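Local structure of transcriptional regulator, LacI family (Corynebacterium glutamicum, 3H5T) at residues A[174-179]-A[315-320]; A[193-198]-A[260-265]. The protein regulates transcription by binding a palindromic promoter motif, acting as an inositol-dependent activator of the gene for inositol phosphate synthase and influencing cell wall biogenesis. All blocks are in the same frame, centred on the assembly; numbering follows the deposited sequence.

Contact 1 of 2, residues A[174-179]-A[315-320]; sequences RKAIAP and TTVIQP
With CG1 anti to its backbone N (chi1 177°) and CG2 anti to its carbonyl carbon, Val317 turns both methyls toward the backbone of Ala176 and spreads them around its carbonyl oxygen. The contact belongs to the periplasmic-binding-protein-like fold of LacI regulators. It joins helix 173-176 to strand 316-318, which pairs antiparallel with strand 344-352 and also bonds the backbone of Gly302 and Asp304. Both methyls of Val317 border the carbonyl oxygen of Ala176, CG1 lying 3.4 Å from Ala176 O. No hydrogen bond joins the two segments. Ala176 aims its CB at the strand and meets Val317 CG1 at 4.2 Å, a second, wholly apolar touch from a methyl that leaves the helix on the strand side. Within 174-179, the backbone N of Ala178 bonds to Lys175 O at 3.1 Å, spanning the residues on either side of the ones that face the strand. Phe303 packs against Ala176, Ile177 and Val317 alike, and Thr349 of strand 344-352 touches both Ala176 and Val317, adding to the buried setting. Ile177 takes a smaller part through its main chain, its CB pointing away from the strand; its CA lies 4.4 Å from Val317 CG2.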
# COMPACT_ATOMS: atom_id res chain seq x y z
N ARG A 174 -4.54 5.20 -13.41
CA ARG A 174 -5.08 6.25 -14.23
C ARG A 174 -6.59 6.19 -14.12
O ARG A 174 -7.26 7.21 -14.06
CB ARG A 174 -4.64 6.08 -15.69
CG ARG A 174 -4.18 7.38 -16.34
CD ARG A 174 -3.53 7.16 -17.70
NE ARG A 174 -4.50 6.87 -18.76
CZ ARG A 174 -4.18 6.73 -20.04
NH1 ARG A 174 -2.92 6.85 -20.43
NH2 ARG A 174 -5.12 6.48 -20.95
N LYS A 175 -7.13 4.97 -14.04
CA LYS A 175 -8.57 4.80 -13.94
C LYS A 175 -9.14 4.90 -12.52
O LYS A 175 -10.21 5.47 -12.32
CB LYS A 175 -8.99 3.45 -14.55
CG LYS A 175 -8.89 3.40 -16.06
CD LYS A 175 -9.32 2.03 -16.58
CE LYS A 175 -9.21 1.95 -18.10
NZ LYS A 175 -9.47 0.57 -18.61
N ALA A 176 -8.42 4.35 -11.54
CA ALA A 176 -8.89 4.38 -10.16
C ALA A 176 -9.06 5.79 -9.59
O ALA A 176 -9.88 6.00 -8.70
CB ALA A 176 -7.93 3.58 -9.27
N ILE A 177 -8.28 6.74 -10.10
CA ILE A 177 -8.32 8.12 -9.63
C ILE A 177 -9.45 8.93 -10.29
O ILE A 177 -9.89 9.94 -9.75
CB ILE A 177 -6.96 8.84 -9.91
CG1 ILE A 177 -6.80 10.05 -9.00
CG2 ILE A 177 -6.88 9.30 -11.37
CD1 ILE A 177 -6.52 9.70 -7.57
N ALA A 178 -9.93 8.48 -11.45
CA ALA A 178 -11.00 9.20 -12.14
C ALA A 178 -12.18 9.60 -11.24
O ALA A 178 -12.56 10.76 -11.21
CB ALA A 178 -11.51 8.38 -13.34
N PRO A 179 -12.76 8.64 -10.50
CA PRO A 179 -13.89 8.94 -9.61
C PRO A 179 -13.66 10.10 -8.65
O PRO A 179 -14.60 10.82 -8.28
CB PRO A 179 -14.11 7.63 -8.88
CG PRO A 179 -13.75 6.62 -9.92
CD PRO A 179 -12.48 7.19 -10.51
N THR A 315 -13.31 11.71 1.54
CA THR A 315 -13.69 11.31 0.19
C THR A 315 -12.40 10.72 -0.35
O THR A 315 -11.35 11.38 -0.30
CB THR A 315 -14.09 12.52 -0.65
OG1 THR A 315 -15.20 13.19 -0.04
CG2 THR A 315 -14.48 12.08 -2.05
N THR A 316 -12.44 9.49 -0.85
CA THR A 316 -11.22 8.86 -1.33
C THR A 316 -11.46 7.60 -2.17
O THR A 316 -12.60 7.15 -2.33
CB THR A 316 -10.33 8.51 -0.09
OG1 THR A 316 -9.06 8.01 -0.53
CG2 THR A 316 -11.03 7.46 0.79
N VAL A 317 -10.39 7.04 -2.73
CA VAL A 317 -10.46 5.83 -3.54
C VAL A 317 -10.03 4.64 -2.68
O VAL A 317 -8.89 4.60 -2.19
CB VAL A 317 -9.50 5.91 -4.77
CG1 VAL A 317 -9.53 4.62 -5.56
CG2 VAL A 317 -9.89 7.09 -5.65
N ILE A 318 -10.92 3.68 -2.47
CA ILE A 318 -10.54 2.54 -1.64
C ILE A 318 -9.77 1.50 -2.44
O ILE A 318 -10.21 1.04 -3.49
CB ILE A 318 -11.76 1.87 -0.98
CG1 ILE A 318 -12.49 2.90 -0.11
CG2 ILE A 318 -11.29 0.67 -0.13
CD1 ILE A 318 -13.56 2.32 0.76
N GLN A 319 -8.60 1.16 -1.92
CA GLN A 319 -7.72 0.18 -2.54
C GLN A 319 -7.51 -0.97 -1.55
O GLN A 319 -7.15 -0.77 -0.39
CB GLN A 319 -6.40 0.86 -2.89
CG GLN A 319 -5.30 -0.07 -3.30
CD GLN A 319 -4.04 0.68 -3.69
OE1 GLN A 319 -3.68 1.69 -3.06
NE2 GLN A 319 -3.35 0.19 -4.72
N PRO A 320 -7.76 -2.21 -2.00
CA PRO A 320 -7.59 -3.38 -1.13
C PRO A 320 -6.11 -3.72 -0.91
O PRO A 320 -5.60 -4.67 -1.50
CB PRO A 320 -8.33 -4.46 -1.89
CG PRO A 320 -8.02 -4.12 -3.32
CD PRO A 320 -8.19 -2.61 -3.36

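Contact 2 of 2, residues A[193-198]-A[260-265]; sequences GILSIR and KELLET
Glu261 O accepts two hydrogen bonds from Thr265 one helical turn on, from the backbone N at 2.8 Å and from the hydroxyl OG1 at 2.5 Å, the latter length being uncertain at this resolution. The two donors approach from opposite faces of the carbonyl plane, and OG1 lies 28° out of it with a C=O...OG1 angle of 148°. The threonine hydroxyl thus folds back on its own helix, and this polar pairing stays within residues 260-265. What crosses to strand 193-197 is apolar: Leu195 and Leu262 reach for each other tip to tip, CD2 of Leu195 standing 3.5 Å from CD2 of Leu262, with Leu195 CG at 3.7 Å from that same methyl. The first torsion of Leu262 is extended (chi1 177°), CG lying opposite the backbone N, which brings CD2 to the strand, where it also faces the backbone around Gly193. The topology is a beta-alpha-beta crossover of the five-stranded sheet: helix 252-265 links strand 244-247 to strand 271-274, which flank strand 192-197 on either side, so the helix passes over the strand between the two that it connects. Met245 and Val272, one from each flanking strand, touch both leucines. Leu195 also meets Leu279 and Val283 of helix 277-289, so the same leucine joins two helices to the sheet, and its backbone pairs with Leu273. Leu262 CD2 lies 4.3 Å from Ile194 O.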
# COMPACT_ATOMS: atom_id res chain seq x y z
N GLY A 193 -5.94 22.15 -7.02
CA GLY A 193 -4.52 21.94 -6.84
C GLY A 193 -4.31 20.45 -6.65
O GLY A 193 -5.25 19.74 -6.28
N ILE A 194 -3.11 19.95 -6.92
CA ILE A 194 -2.80 18.53 -6.78
C ILE A 194 -1.58 18.34 -5.89
O ILE A 194 -0.64 19.13 -5.95
CB ILE A 194 -2.54 17.87 -8.15
CG1 ILE A 194 -3.81 17.92 -9.01
CG2 ILE A 194 -2.08 16.44 -7.96
CD1 ILE A 194 -3.64 17.37 -10.42
N LEU A 195 -1.59 17.29 -5.07
CA LEU A 195 -0.46 16.98 -4.19
C LEU A 195 0.00 15.55 -4.46
O LEU A 195 -0.82 14.65 -4.63
CB LEU A 195 -0.86 17.12 -2.71
CG LEU A 195 -1.08 18.54 -2.21
CD1 LEU A 195 -1.49 18.53 -0.75
CD2 LEU A 195 0.20 19.33 -2.39
N SER A 196 1.31 15.34 -4.48
CA SER A 196 1.88 14.02 -4.74
C SER A 196 3.08 13.71 -3.88
O SER A 196 3.69 14.60 -3.28
CB SER A 196 2.33 13.91 -6.20
OG SER A 196 1.22 13.74 -7.06
N ILE A 197 3.43 12.43 -3.83
CA ILE A 197 4.63 12.02 -3.11
C ILE A 197 5.70 11.78 -4.18
O ILE A 197 5.48 12.12 -5.34
CB ILE A 197 4.38 10.76 -2.22
CG1 ILE A 197 3.68 9.64 -2.99
CG2 ILE A 197 3.53 11.15 -1.01
CD1 ILE A 197 3.59 8.36 -2.20
N ARG A 198 6.85 11.21 -3.82
CA ARG A 198 7.96 11.02 -4.76
C ARG A 198 7.64 10.69 -6.22
O ARG A 198 7.05 9.66 -6.52
CB ARG A 198 8.94 9.99 -4.22
CG ARG A 198 10.33 10.07 -4.85
CD ARG A 198 11.29 9.14 -4.14
NE ARG A 198 11.21 9.30 -2.69
CZ ARG A 198 11.00 8.30 -1.84
NH1 ARG A 198 10.86 7.07 -2.29
NH2 ARG A 198 10.92 8.53 -0.54
N LYS A 260 0.91 23.24 3.40
CA LYS A 260 0.94 24.64 3.77
C LYS A 260 1.41 25.48 2.58
O LYS A 260 0.78 26.47 2.22
CB LYS A 260 1.87 24.85 4.97
CG LYS A 260 2.19 26.30 5.26
CD LYS A 260 3.22 26.44 6.38
CE LYS A 260 2.70 25.89 7.69
NZ LYS A 260 3.64 26.11 8.83
N GLU A 261 2.51 25.06 1.96
CA GLU A 261 3.06 25.80 0.83
C GLU A 261 2.09 25.99 -0.33
O GLU A 261 1.99 27.07 -0.90
CB GLU A 261 4.33 25.11 0.32
CG GLU A 261 5.28 26.06 -0.37
CD GLU A 261 6.30 25.36 -1.23
OE1 GLU A 261 6.99 24.45 -0.72
OE2 GLU A 261 6.41 25.72 -2.41
N LEU A 262 1.37 24.93 -0.69
CA LEU A 262 0.42 24.97 -1.80
C LEU A 262 -0.77 25.90 -1.55
O LEU A 262 -1.17 26.66 -2.43
CB LEU A 262 -0.10 23.56 -2.08
CG LEU A 262 -1.17 23.43 -3.17
CD1 LEU A 262 -0.52 23.64 -4.52
CD2 LEU A 262 -1.82 22.07 -3.10
N LEU A 263 -1.34 25.81 -0.35
CA LEU A 263 -2.50 26.62 0.02
C LEU A 263 -2.10 28.04 0.36
O LEU A 263 -2.90 28.97 0.25
CB LEU A 263 -3.22 25.98 1.20
CG LEU A 263 -3.73 24.56 0.93
CD1 LEU A 263 -4.38 23.99 2.17
CD2 LEU A 263 -4.70 24.58 -0.26
N GLU A 264 -0.85 28.21 0.78
CA GLU A 264 -0.31 29.51 1.14
C GLU A 264 0.09 30.22 -0.16
O GLU A 264 0.00 31.45 -0.25
CB GLU A 264 0.92 29.31 2.04
CG GLU A 264 0.98 30.22 3.24
CD GLU A 264 2.00 29.76 4.26
OE1 GLU A 264 3.16 29.47 3.87
OE2 GLU A 264 1.65 29.68 5.46
N THR A 265 0.52 29.44 -1.15
CA THR A 265 0.94 29.97 -2.44
C THR A 265 -0.24 30.24 -3.38
O THR A 265 -0.23 31.21 -4.15
CB THR A 265 1.91 28.99 -3.12
OG1 THR A 265 3.08 28.85 -2.30
CG2 THR A 265 2.32 29.50 -4.49

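Both contacts are buried and neither has a hydrogen bond between its segments, but their chemistry differs. Contact 1 lies at strand 316-318, which pairs with strand 344-352, and there valine methyls pack beside a backbone carbonyl oxygen. Contact 2 sits over an inner strand of the sheet to which 192-197 belongs and is a meeting of leucine methyls. Contact 2 is the more peripheral, its centre about 21 Å from the chain centre against about 13 Å for contact 1. The centres of contacts 1 and 2 are about 19 Å apart, and the nearest atoms of contacts 1 and 2 about 8 Å. Helix 178-186, which contact 1 enters, is followed in the chain by strand 192-197 of contact 2.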